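Local coordinates for hypothetical protein (Parabacteroides merdae, PDB 4OO3) that is of unproven function but probably works as an NAD(P)-dependent oxidoreductase, with a Rossmann-fold domain for the dinucleotide joined to a large sheet-bearing C-terminal domain, at residues V320-S324 with K325-V329; S432-D435 with M436-K440; D271-K274 with K275-E278. All coordinates share one frame; numbering follows the deposited sequence.

Interaction 1: V320-S324 with K325-V329; sequences VMKGS and KADLV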
loop_
_atom_site.group_PDB
_atom_site.type_symbol
_atom_site.label_atom_id
_atom_site.label_comp_id
_atom_site.label_asym_id
_atom_site.label_seq_id
_atom_site.Cartn_x
_atom_site.Cartn_y
_atom_site.Cartn_z
ATOM N N VAL A 320 -16.873 -0.625 5.559
ATOM C CA VAL A 320 -17.663 -0.373 6.754
ATOM C C VAL A 320 -16.823 -0.726 7.968
ATOM O O VAL A 320 -16.095 -1.718 7.953
ATOM C CB VAL A 320 -18.926 -1.250 6.810
ATOM C CG1 VAL A 320 -19.892 -0.724 7.861
ATOM C CG2 VAL A 320 -19.600 -1.310 5.453
HETATM N N MSE A 321 -16.926 0.084 9.013
HETATM C CA MSE A 321 -16.414 -0.310 10.325
HETATM C C MSE A 321 -17.526 -0.027 11.296
HETATM O O MSE A 321 -18.010 1.099 11.402
HETATM C CB MSE A 321 -15.057 0.298 10.683
HETATM C CG MSE A 321 -14.908 1.799 10.520
HETATM SE SE MSE A 321 -13.035 2.282 10.947
HETATM C CE MSE A 321 -13.074 1.960 12.884
ATOM N N LYS A 322 -17.953 -1.078 11.991
ATOM C CA LYS A 322 -19.186 -1.051 12.760
ATOM C C LYS A 322 -18.899 -0.804 14.226
ATOM O O LYS A 322 -18.192 -1.575 14.864
ATOM C CB LYS A 322 -19.952 -2.366 12.570
ATOM C CG LYS A 322 -20.355 -2.607 11.121
ATOM C CD LYS A 322 -21.545 -3.540 10.990
ATOM C CE LYS A 322 -21.179 -4.946 11.418
ATOM N NZ LYS A 322 -22.012 -5.986 10.750
ATOM N N GLY A 323 -19.430 0.303 14.739
ATOM C CA GLY A 323 -19.326 0.640 16.157
ATOM C C GLY A 323 -20.674 0.448 16.816
ATOM O O GLY A 323 -21.695 0.384 16.131
ATOM N N SER A 324 -20.683 0.357 18.144
ATOM C CA SER A 324 -21.923 0.136 18.900
ATOM C C SER A 324 -22.954 1.260 18.710
ATOM O O SER A 324 -24.155 1.032 18.863
ATOM C CB SER A 324 -21.623 -0.082 20.388
ATOM O OG SER A 324 -21.040 1.070 20.970
ATOM N N LYS A 325 -22.490 2.463 18.368
ATOM C CA LYS A 325 -23.393 3.585 18.081
ATOM C C LYS A 325 -23.608 3.827 16.594
ATOM O O LYS A 325 -24.697 4.229 16.182
ATOM C CB LYS A 325 -22.872 4.874 18.708
ATOM C CG LYS A 325 -22.915 4.897 20.223
ATOM C CD LYS A 325 -22.639 6.303 20.731
ATOM C CE LYS A 325 -22.290 6.316 22.207
ATOM N NZ LYS A 325 -23.454 5.928 23.042
ATOM N N ALA A 326 -22.577 3.599 15.785
ATOM C CA ALA A 326 -22.648 3.962 14.375
ATOM C C ALA A 326 -21.689 3.184 13.496
ATOM O O ALA A 326 -20.622 2.764 13.946
ATOM C CB ALA A 326 -22.386 5.454 14.219
ATOM N N ASP A 327 -22.098 3.008 12.238
ATOM C CA ASP A 327 -21.237 2.523 11.165
ATOM C C ASP A 327 -20.571 3.710 10.470
ATOM O O ASP A 327 -21.243 4.679 10.103
ATOM C CB ASP A 327 -22.046 1.745 10.120
ATOM C CG ASP A 327 -22.689 0.488 10.679
ATOM O OD1 ASP A 327 -22.222 -0.026 11.714
ATOM O OD2 ASP A 327 -23.675 0.009 10.075
ATOM N N LEU A 328 -19.256 3.629 10.294
ATOM C CA LEU A 328 -18.518 4.581 9.460
ATOM C C LEU A 328 -18.299 3.941 8.094
ATOM O O LEU A 328 -17.727 2.859 7.998
ATOM C CB LEU A 328 -17.175 4.934 10.093
ATOM C CG LEU A 328 -17.247 5.488 11.509
ATOM C CD1 LEU A 328 -15.842 5.653 12.066
ATOM C CD2 LEU A 328 -18.009 6.803 11.532
ATOM N N VAL A 329 -18.743 4.621 7.044
ATOM C CA VAL A 329 -18.869 4.011 5.721
ATOM C C VAL A 329 -18.167 4.861 4.673
ATOM O O VAL A 329 -18.399 6.066 4.592
ATOM C CB VAL A 329 -20.363 3.856 5.332
ATOM C CG1 VAL A 329 -20.521 3.357 3.893
ATOM C CG2 VAL A 329 -21.066 2.922 6.304
HETATM O O HOH W 1 -22.834 -1.030 14.063
#
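Met321 and Leu328 form the antiparallel hydrogen-bonded pair between strands 316-322 and 326-332, whose short segments run 4.7 Å apart at their closest with 162° between their directions. The two strands make a tight beta hairpin within the mixed sheet of the C-terminal domain, with Ser324 and Lys325 at the turn. Both bonds of the central pair are well formed, Met321 N to Leu328 O and Leu328 N to Met321 O; nearer the turn, Gly323 N reaches Ala326 O at 2.8 Å from above the carbonyl plane.

The side chains divide between the two faces. Met321 and Leu328 share the face turned to helices 155-164 and 167-170, where Tyr170 touches both. With Met321 CG set between the backbone N and the carbonyl carbon (chi1 50°), it lies 3.9 Å from Leu328 CB, and the selenomethionine chain bends at its end. Val320, Lys322, Asp327 and Val329 occupy the other face. Val320 CG1 and Val329 CG2 lie side by side at 4.1 Å, and the same CG1 methyl also packs against Asp327 CB on the diagonal.

Lys322 and Asp327 run alongside each other, but the carboxylate meets the aliphatic stem: Asp327 OD1 is 3.2 Å from Lys322 CG. A bend at chi3 (-68°) carries the ammonium group away, toward Glu180 and Pro181 O, both weak partners, and leaves Lys322 NZ 6.0 Å from Asp327 OD1, not in contact with it. Ser324 OG bonds to Glu172 N, tying the turn to the segment around Glu172. A water bridges the turn and Asp327, donating to Gly323 O at 2.8 Å and to Asp327 OD1 at 2.6 Å.

Interaction 2: S432-D435 with M436-K440; sequences SALD and MAKAK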
loop_
_atom_site.group_PDB
_atom_site.type_symbol
_atom_site.label_atom_id
_atom_site.label_comp_id
_atom_site.label_asym_id
_atom_site.label_seq_id
_atom_site.Cartn_x
_atom_site.Cartn_y
_atom_site.Cartn_z
ATOM N N SER A 432 -0.475 -16.006 5.216
ATOM C CA SER A 432 -1.276 -17.105 5.771
ATOM C C SER A 432 -2.555 -17.340 4.973
ATOM O O SER A 432 -2.987 -18.481 4.804
ATOM C CB SER A 432 -1.639 -16.834 7.233
ATOM O OG SER A 432 -0.482 -16.852 8.046
ATOM N N ALA A 433 -3.158 -16.257 4.492
ATOM C CA ALA A 433 -4.371 -16.342 3.688
ATOM C C ALA A 433 -4.090 -17.014 2.347
ATOM O O ALA A 433 -4.914 -17.787 1.852
ATOM C CB ALA A 433 -4.967 -14.955 3.481
ATOM N N LEU A 434 -2.929 -16.732 1.761
ATOM C CA LEU A 434 -2.547 -17.384 0.510
ATOM C C LEU A 434 -2.534 -18.897 0.674
ATOM O O LEU A 434 -3.049 -19.617 -0.168
ATOM C CB LEU A 434 -1.179 -16.901 0.027
ATOM C CG LEU A 434 -0.660 -17.529 -1.269
ATOM C CD1 LEU A 434 -1.596 -17.230 -2.432
ATOM C CD2 LEU A 434 0.746 -17.043 -1.568
ATOM N N ASP A 435 -1.940 -19.370 1.763
ATOM C CA ASP A 435 -1.880 -20.806 2.067
ATOM C C ASP A 435 -3.264 -21.422 2.286
ATOM O O ASP A 435 -3.562 -22.489 1.756
ATOM C CB ASP A 435 -0.997 -21.054 3.296
ATOM C CG ASP A 435 0.481 -20.829 3.012
ATOM O OD1 ASP A 435 0.867 -20.768 1.822
ATOM O OD2 ASP A 435 1.266 -20.717 3.979
HETATM N N MSE A 436 -4.099 -20.745 3.070
HETATM C CA MSE A 436 -5.477 -21.187 3.309
HETATM C C MSE A 436 -6.232 -21.230 2.006
HETATM O O MSE A 436 -6.902 -22.218 1.705
HETATM C CB MSE A 436 -6.150 -20.226 4.294
HETATM C CG MSE A 436 -7.651 -20.478 4.415
HETATM SE SE MSE A 436 -8.335 -19.568 6.019
HETATM C CE MSE A 436 -7.615 -20.845 7.332
ATOM N N ALA A 437 -6.117 -20.166 1.214
ATOM C CA ALA A 437 -6.782 -20.093 -0.085
ATOM C C ALA A 437 -6.343 -21.225 -1.006
ATOM O O ALA A 437 -7.150 -21.768 -1.752
ATOM C CB ALA A 437 -6.514 -18.748 -0.741
ATOM N N LYS A 438 -5.066 -21.582 -0.936
ATOM C CA LYS A 438 -4.505 -22.642 -1.776
ATOM C C LYS A 438 -4.821 -24.052 -1.292
ATOM O O LYS A 438 -4.681 -25.003 -2.052
ATOM C CB LYS A 438 -2.984 -22.480 -1.904
ATOM C CG LYS A 438 -2.578 -21.403 -2.894
ATOM C CD LYS A 438 -1.104 -21.477 -3.235
ATOM C CE LYS A 438 -0.808 -20.663 -4.482
ATOM N NZ LYS A 438 0.635 -20.726 -4.837
ATOM N N ALA A 439 -5.222 -24.185 -0.029
ATOM C CA ALA A 439 -5.564 -25.487 0.549
ATOM C C ALA A 439 -6.984 -25.940 0.179
ATOM O O ALA A 439 -7.331 -27.104 0.362
ATOM C CB ALA A 439 -5.395 -25.445 2.061
ATOM N N LYS A 440 -7.798 -25.022 -0.336
ATOM C CA LYS A 440 -9.135 -25.359 -0.827
ATOM C C LYS A 440 -9.122 -26.023 -2.206
ATOM O O LYS A 440 -10.092 -26.680 -2.576
ATOM C CB LYS A 440 -9.993 -24.103 -0.930
ATOM C CG LYS A 440 -10.298 -23.418 0.384
ATOM C CD LYS A 440 -11.347 -22.352 0.155
ATOM C CE LYS A 440 -11.809 -21.735 1.454
ATOM N NZ LYS A 440 -12.878 -20.735 1.205
#
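Ser432 O and Met436 N continue the run of i to i+4 backbone hydrogen bonds through the last turns of alpha-helix 419-439, close to the C terminus of the chain. Ala437 N reaches Ala433 O at 2.7 Å, and Lys438 N reaches Leu434 O at 2.9 Å with a more bent N-H angle of 142°. The next bond is weak: Ala439 N approaches Asp435 O at an angle of only 124°, and also bonds to Met436 O, three residues back.

The one apolar side-chain pair is Leu434 with Lys438, which run side by side, Leu434 CD1 to Lys438 CE 4.1 Å. Beyond CG the lysine chain is extended, which holds its methylenes beside the leucine. Other carbons pack against carbonyl oxygens: Lys438 CB and CG each lie 3.3 Å from Leu434 O, and Ala437 CB rests 3.2 Å from Ala433 O. Around them, Ala433 and Leu434 pack on Ile216, while Ala437 and Lys438 touch Arg250 of strand 243-255.

The polar ends find partners elsewhere: Asp435 OD2 bonds to Ser125 OG, Ser432 OG turns back to Tyr428 O, and Lys440 NZ forms a salt bridge with Asp247. Within the helix the contact is thus held by backbone bonds, one loose apolar pair and close carbon-to-carbonyl packing, while Asp435 and, just past the contact, Lys440 pair with residues outside the helix.

Interaction 3: D271-K274 with K275-E278; sequences DFLK and KDVE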
loop_
_atom_site.group_PDB
_atom_site.type_symbol
_atom_site.label_atom_id
_atom_site.label_comp_id
_atom_site.label_asym_id
_atom_site.label_seq_id
_atom_site.Cartn_x
_atom_site.Cartn_y
_atom_site.Cartn_z
ATOM N N ASP A 271 7.459 -16.638 -22.434
ATOM C CA ASP A 271 7.649 -18.051 -22.169
ATOM C C ASP A 271 7.275 -18.442 -20.740
ATOM O O ASP A 271 6.656 -19.484 -20.511
ATOM C CB ASP A 271 9.109 -18.401 -22.423
ATOM C CG ASP A 271 9.327 -19.873 -22.562
ATOM O OD1 ASP A 271 8.696 -20.482 -23.453
ATOM O OD2 ASP A 271 10.138 -20.415 -21.785
ATOM N N PHE A 272 7.651 -17.591 -19.791
ATOM C CA PHE A 272 7.437 -17.851 -18.368
ATOM C C PHE A 272 5.982 -17.706 -17.901
ATOM O O PHE A 272 5.686 -17.973 -16.738
ATOM C CB PHE A 272 8.341 -16.941 -17.524
ATOM C CG PHE A 272 8.038 -15.474 -17.665
ATOM C CD1 PHE A 272 7.115 -14.859 -16.829
ATOM C CD2 PHE A 272 8.685 -14.705 -18.628
ATOM C CE1 PHE A 272 6.832 -13.511 -16.957
ATOM C CE2 PHE A 272 8.405 -13.353 -18.759
ATOM C CZ PHE A 272 7.477 -12.756 -17.923
ATOM N N LEU A 273 5.090 -17.275 -18.792
ATOM C CA LEU A 273 3.665 -17.137 -18.475
ATOM C C LEU A 273 2.813 -18.291 -19.002
ATOM O O LEU A 273 1.641 -18.392 -18.657
ATOM C CB LEU A 273 3.124 -15.816 -19.036
ATOM C CG LEU A 273 3.460 -14.542 -18.258
ATOM C CD1 LEU A 273 2.921 -13.329 -18.998
ATOM C CD2 LEU A 273 2.905 -14.584 -16.841
ATOM N N LYS A 274 3.406 -19.161 -19.817
ATOM C CA LYS A 274 2.665 -20.230 -20.491
ATOM C C LYS A 274 2.040 -21.241 -19.535
ATOM O O LYS A 274 1.057 -21.892 -19.884
ATOM C CB LYS A 274 3.545 -20.949 -21.525
ATOM C CG LYS A 274 3.666 -20.195 -22.847
ATOM C CD LYS A 274 3.542 -21.120 -24.050
ATOM C CE LYS A 274 2.980 -20.397 -25.268
ATOM N NZ LYS A 274 3.818 -19.241 -25.694
ATOM N N LYS A 275 2.605 -21.371 -18.338
ATOM C CA LYS A 275 1.974 -22.162 -17.274
ATOM C C LYS A 275 0.559 -21.673 -16.923
ATOM O O LYS A 275 -0.273 -22.460 -16.482
ATOM C CB LYS A 275 2.842 -22.163 -16.012
ATOM C CG LYS A 275 3.063 -20.789 -15.387
ATOM C CD LYS A 275 4.045 -20.862 -14.231
ATOM C CE LYS A 275 4.571 -19.487 -13.861
ATOM N NZ LYS A 275 3.496 -18.482 -13.603
ATOM N N ASP A 276 0.303 -20.379 -17.126
ATOM C CA ASP A 276 -0.980 -19.750 -16.789
ATOM C C ASP A 276 -1.918 -19.551 -17.985
ATOM O O ASP A 276 -3.048 -19.103 -17.811
ATOM C CB ASP A 276 -0.721 -18.391 -16.131
ATOM C CG ASP A 276 0.080 -18.509 -14.856
ATOM O OD1 ASP A 276 -0.235 -19.406 -14.050
ATOM O OD2 ASP A 276 1.027 -17.713 -14.661
ATOM N N VAL A 277 -1.452 -19.870 -19.188
ATOM C CA VAL A 277 -2.274 -19.749 -20.395
ATOM C C VAL A 277 -3.068 -21.037 -20.628
ATOM O O VAL A 277 -2.559 -22.128 -20.377
ATOM C CB VAL A 277 -1.398 -19.449 -21.629
ATOM C CG1 VAL A 277 -2.246 -19.345 -22.890
ATOM C CG2 VAL A 277 -0.602 -18.172 -21.413
ATOM N N GLU A 278 -4.309 -20.902 -21.103
ATOM C CA GLU A 278 -5.167 -22.051 -21.427
ATOM C C GLU A 278 -5.405 -22.176 -22.942
ATOM O O GLU A 278 -4.580 -22.764 -23.649
ATOM C CB GLU A 278 -6.490 -21.966 -20.663
ATOM C CG GLU A 278 -6.345 -22.198 -19.162
ATOM C CD GLU A 278 -7.578 -22.831 -18.533
ATOM O OE1 GLU A 278 -8.121 -23.796 -19.117
ATOM O OE2 GLU A 278 -7.995 -22.376 -17.445
HETATM O O HOH W 2 5.343 -20.804 -18.079
#
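Lys275 folds its aliphatic chain back over the carbonyl oxygen of Phe272, with CE 3.4 Å from Phe272 O. Its CG sits between the backbone N and the carbonyl carbon (chi1 62°), and a bend at chi4 brings NZ to Asp276 OD2 at 2.8 Å. That salt bridge uses the syn side of the carboxylate, from 34° out of its plane. Asp208 supplies a second carboxylate to the same ammonium group.

The chain here is a 3-10 turn and the loop that follows it, ahead of strand 282-294. Asp276 N bonds to Leu273 O at 2.8 Å, the donor well above the carbonyl plane, and Val277 N makes a weak 3.3 Å bond to Lys274 O. Leu273 O is also flanked by carbon: Asp276 CB and Val277 CG2 lie 3.5 Å and 3.6 Å from it. A water spans the turn, donating to Asp271 O and accepting from Lys275 N at 2.8 Å.

Replacing Asp276 by an alanine would remove the OD2 acceptor, and Lys275 NZ would probably lose one of its two carboxylate partners and its chain be freer to turn away from Phe272 O. Asp276 is further anchored by a backbone bond to Lys283, while Phe272 packs on Val204 and Gln211. With its ammonium group between two carboxylates, the lysine probably eases the repulsion between them, and the pairing ties this surface loop to the region of Asp208.

How the interactions relate
All three contacts are local and lie in the C-terminal domain, yet in three kinds of structure: a hairpin, a helix and an irregular loop. Interactions 1 and 2 are partly buried, whereas interaction 3 is a surface contact, its centre about 28 Å from that of the chain. None touches another; interactions 2 and 3 come nearest, about 9 Å between closest atoms, while the nearest atoms of interactions 1 and 3 are about 32 Å apart. Interaction 1 couples two neighbouring strands of the mixed sheet, and interaction 2 lies on a helix packed against that sheet's strand 243-255. All three use backbone bonds; interaction 1 adds apolar pairs and a water bridge, interaction 2 a single apolar pair, interaction 3 a water bridge and the only internal salt bridge.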